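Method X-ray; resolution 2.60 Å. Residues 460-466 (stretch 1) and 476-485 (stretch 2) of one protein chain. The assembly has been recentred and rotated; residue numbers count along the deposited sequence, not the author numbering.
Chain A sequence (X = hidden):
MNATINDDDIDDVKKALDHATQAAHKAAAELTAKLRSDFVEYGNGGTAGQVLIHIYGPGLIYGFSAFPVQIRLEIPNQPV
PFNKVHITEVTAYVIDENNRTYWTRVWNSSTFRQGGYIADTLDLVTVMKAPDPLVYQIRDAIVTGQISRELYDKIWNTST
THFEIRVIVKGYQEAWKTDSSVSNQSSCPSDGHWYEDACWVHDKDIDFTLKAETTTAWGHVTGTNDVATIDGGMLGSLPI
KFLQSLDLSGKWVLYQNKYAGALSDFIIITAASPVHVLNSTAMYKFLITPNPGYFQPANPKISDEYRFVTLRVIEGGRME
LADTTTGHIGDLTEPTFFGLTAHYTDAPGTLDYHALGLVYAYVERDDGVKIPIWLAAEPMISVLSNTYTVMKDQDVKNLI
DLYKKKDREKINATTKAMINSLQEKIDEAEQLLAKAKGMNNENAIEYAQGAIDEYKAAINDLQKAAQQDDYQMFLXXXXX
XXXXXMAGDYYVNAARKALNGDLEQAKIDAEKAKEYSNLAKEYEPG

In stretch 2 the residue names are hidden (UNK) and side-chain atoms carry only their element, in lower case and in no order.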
# COMPACT_ATOMS: atom_id res chain seq x y z
N ASN A 460 14.17 26.02 -28.49
CA ASN A 460 14.31 25.62 -29.87
C ASN A 460 12.97 25.52 -30.54
O ASN A 460 12.80 25.93 -31.70
CB ASN A 460 15.03 24.29 -29.97
CG ASN A 460 15.39 23.94 -31.38
OD1 ASN A 460 16.21 24.62 -32.00
ND2 ASN A 460 14.77 22.90 -31.91
N ASP A 461 12.00 24.95 -29.83
CA ASP A 461 10.65 24.84 -30.38
C ASP A 461 10.04 26.21 -30.65
O ASP A 461 9.41 26.42 -31.69
CB ASP A 461 9.76 23.98 -29.48
CG ASP A 461 10.14 22.52 -29.53
OD1 ASP A 461 10.79 22.10 -30.49
OD2 ASP A 461 9.78 21.77 -28.61
N LEU A 462 10.26 27.17 -29.75
CA LEU A 462 9.82 28.54 -30.00
C LEU A 462 10.43 29.12 -31.29
O LEU A 462 9.74 29.79 -32.07
CB LEU A 462 10.07 29.46 -28.79
CG LEU A 462 9.11 29.21 -27.62
CD1 LEU A 462 9.47 30.03 -26.39
CD2 LEU A 462 7.63 29.42 -27.97
N GLN A 463 11.72 28.84 -31.51
CA GLN A 463 12.42 29.31 -32.72
C GLN A 463 11.73 28.76 -33.95
O GLN A 463 11.47 29.48 -34.91
CB GLN A 463 13.87 28.85 -32.73
CG GLN A 463 14.76 29.39 -31.60
CD GLN A 463 15.37 30.74 -31.90
OE1 GLN A 463 14.97 31.42 -32.85
NE2 GLN A 463 16.35 31.15 -31.09
N LYS A 464 11.45 27.46 -33.95
CA LYS A 464 10.82 26.85 -35.11
C LYS A 464 9.36 27.27 -35.24
O LYS A 464 8.83 27.47 -36.35
CB LYS A 464 10.95 25.32 -35.06
CG LYS A 464 12.38 24.83 -34.89
CD LYS A 464 12.53 23.37 -35.28
CE LYS A 464 13.85 22.79 -34.82
NZ LYS A 464 14.96 23.56 -35.45
N ALA A 465 8.70 27.41 -34.10
CA ALA A 465 7.30 27.82 -34.09
C ALA A 465 7.13 29.07 -34.92
O ALA A 465 6.25 29.14 -35.78
CB ALA A 465 6.82 28.06 -32.68
N ALA A 466 7.97 30.06 -34.68
CA ALA A 466 7.83 31.34 -35.36
C ALA A 466 7.95 31.21 -36.88
O ALA A 466 7.49 32.07 -37.61
CB ALA A 466 8.81 32.36 -34.83
N UNK A 476 1.74 22.50 -32.92
CA UNK A 476 2.57 21.42 -32.40
C UNK A 476 3.85 21.89 -31.74
O UNK A 476 4.22 21.40 -30.68
c UNK A 476 2.89 20.41 -33.48
c UNK A 476 1.71 19.52 -33.79
n UNK A 476 1.80 18.78 -34.89
o UNK A 476 0.72 19.50 -33.07
N UNK A 477 4.51 22.85 -32.36
CA UNK A 477 5.74 23.36 -31.78
C UNK A 477 5.50 24.17 -30.50
O UNK A 477 6.30 24.12 -29.56
c UNK A 477 7.31 23.30 -35.03
c UNK A 477 9.31 22.01 -35.21
c UNK A 477 9.50 22.10 -33.85
c UNK A 477 7.48 23.41 -33.65
c UNK A 477 8.60 22.81 -33.08
o UNK A 477 10.22 21.30 -35.97
c UNK A 477 6.51 24.20 -32.80
c UNK A 477 8.21 22.61 -35.81
N UNK A 478 4.41 24.94 -30.47
CA UNK A 478 4.06 25.66 -29.25
C UNK A 478 3.78 24.65 -28.15
O UNK A 478 4.23 24.79 -27.01
c UNK A 478 2.84 26.55 -29.47
c UNK A 478 1.77 28.57 -30.40
c UNK A 478 3.08 27.81 -30.29
c UNK A 478 4.19 28.65 -29.65
N UNK A 479 3.04 23.60 -28.48
CA UNK A 479 2.73 22.59 -27.51
C UNK A 479 3.96 21.81 -27.02
O UNK A 479 4.11 21.57 -25.81
c UNK A 479 1.03 20.87 -26.93
n UNK A 479 0.46 21.57 -25.95
c UNK A 479 1.66 21.66 -28.03
o UNK A 479 1.08 19.64 -26.91
N UNK A 480 4.85 21.42 -27.94
CA UNK A 480 6.11 20.80 -27.54
C UNK A 480 6.83 21.75 -26.62
O UNK A 480 7.31 21.36 -25.56
c UNK A 480 6.98 20.45 -28.76
N UNK A 481 6.90 23.00 -27.01
CA UNK A 481 7.60 23.99 -26.21
C UNK A 481 6.99 24.13 -24.80
O UNK A 481 7.70 24.28 -23.81
c UNK A 481 7.63 25.33 -26.94
N UNK A 482 5.67 24.06 -24.72
CA UNK A 482 4.99 24.18 -23.43
C UNK A 482 5.33 23.03 -22.46
O UNK A 482 5.68 23.25 -21.29
c UNK A 482 1.27 24.85 -22.83
n UNK A 482 -0.96 25.07 -21.94
c UNK A 482 2.74 24.91 -22.55
c UNK A 482 0.46 25.50 -21.74
c UNK A 482 3.50 24.23 -23.66
N UNK A 483 5.21 21.80 -22.97
CA UNK A 483 5.50 20.61 -22.17
C UNK A 483 6.97 20.51 -21.81
O UNK A 483 7.31 20.03 -20.73
c UNK A 483 2.61 19.74 -22.78
c UNK A 483 5.09 19.34 -22.90
c UNK A 483 3.80 19.45 -23.65
c UNK A 483 1.37 19.12 -23.43
n UNK A 483 0.22 20.06 -23.52
N UNK A 484 7.85 20.93 -22.72
CA UNK A 484 9.27 21.00 -22.40
C UNK A 484 9.49 21.95 -21.23
O UNK A 484 10.26 21.63 -20.33
n UNK A 484 10.93 19.07 -24.12
c UNK A 484 10.40 20.23 -25.90
c UNK A 484 10.15 21.42 -23.60
c UNK A 484 11.13 18.29 -25.17
n UNK A 484 10.80 18.96 -26.26
c UNK A 484 10.47 20.30 -24.55
N UNK A 485 8.82 23.10 -21.21
CA UNK A 485 8.99 24.00 -20.07
C UNK A 485 8.48 23.37 -18.78
O UNK A 485 9.07 23.58 -17.71
c UNK A 485 8.32 25.36 -20.27
o UNK A 485 6.83 27.65 -19.59
o UNK A 485 8.16 28.24 -17.92
c UNK A 485 8.83 26.36 -19.25
c UNK A 485 7.86 27.50 -18.90

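Position 476 carries two carbons, the second bearing one oxygen and one nitrogen. This short amide touches nothing on stretch 1. Four side-chain atoms fit asparagine or aspartate in outline, and the nitrogen settles it: Asn 476.

Position 477 has one carbon followed by a ring of six carbons with an oxygen on it. CA to CB points toward stretch 1. CB lies 3.9 Å from CB of Ala 465, and one ring face is covered by CB of Lys 464. A six-carbon ring with a hydroxyl is tyrosine, Tyr 477. The CB of Lys 464 sits 3.7 Å from the centroid of the Tyr 477 ring and 12° off its normal, a CH-pi contact. CD of Lys 464 comes within 3.2 Å of OH of Tyr 477. OD1 of Asp 461 approaches the ring edge, 3.5 Å from CD1 of Tyr 477.

Position 478 has four carbons, forked at the second. CA to CB points away from stretch 1, but the end of the chain comes nearer and meets Leu 462 and Ala 465. The fork at the second carbon gives Leu 478. CD2 of Leu 478 is 3.9 Å from CD2 of Leu 462 and 4.1 Å from CB of Ala 465.

Position 479 again has two carbons, with one oxygen and one nitrogen on the second. CA to CB points away, and the side chain has no contact with stretch 1. The residue is Asn 479.

Position 480 has a single carbon, directed toward stretch 1. That CB lies 3.1 Å from OD2 of Asp 461. One carbon means Ala 480.

Position 481 also has one carbon directed toward stretch 1. Its CB is 3.6 Å from CB of Asp 461 and 4.2 Å from CG of Leu 462. This is Ala 481, and here the backbones are close, with CA of Asp 461 and CA of Ala 481 5.2 Å apart.

Position 482 has four carbons in a row ending in nitrogen. CA to CB points away, and the side chain touches nothing on stretch 1. It is Lys 482, extended with every chi angle t.

Position 483 has the same atoms, four carbons and a terminal nitrogen, and also makes no contact. It is Lys 483, with chi1 and chi2 both m.

Position 484 has one carbon and a five-membered ring of three carbons and two nitrogens. Its ring edge faces OD2 of Asp 461. Such a ring is imidazole: His 484. CD2 of His 484 is 3.2 Å from OD2 of Asp 461.

Position 485 has three carbons, the third with two oxygens. It does not reach stretch 1. It is Glu 485.

The two helices run nearly antiparallel, at 165°, with axes 8.2 Å apart at closest approach. Asp 461 fits as a knob among Tyr 477, Ala 480, Ala 481 and His 484. Small side chains at 465 and 481 accompany the close backbone approach. Leu 462 and Leu 478 add apolar packing. No hydrogen bond crosses between the stretches; the contacts listed are packing contacts, with the CH-pi contact of Lys 464 on the Tyr 477 ring.

Stretch 2 (476-485) NYLNAAKKHE
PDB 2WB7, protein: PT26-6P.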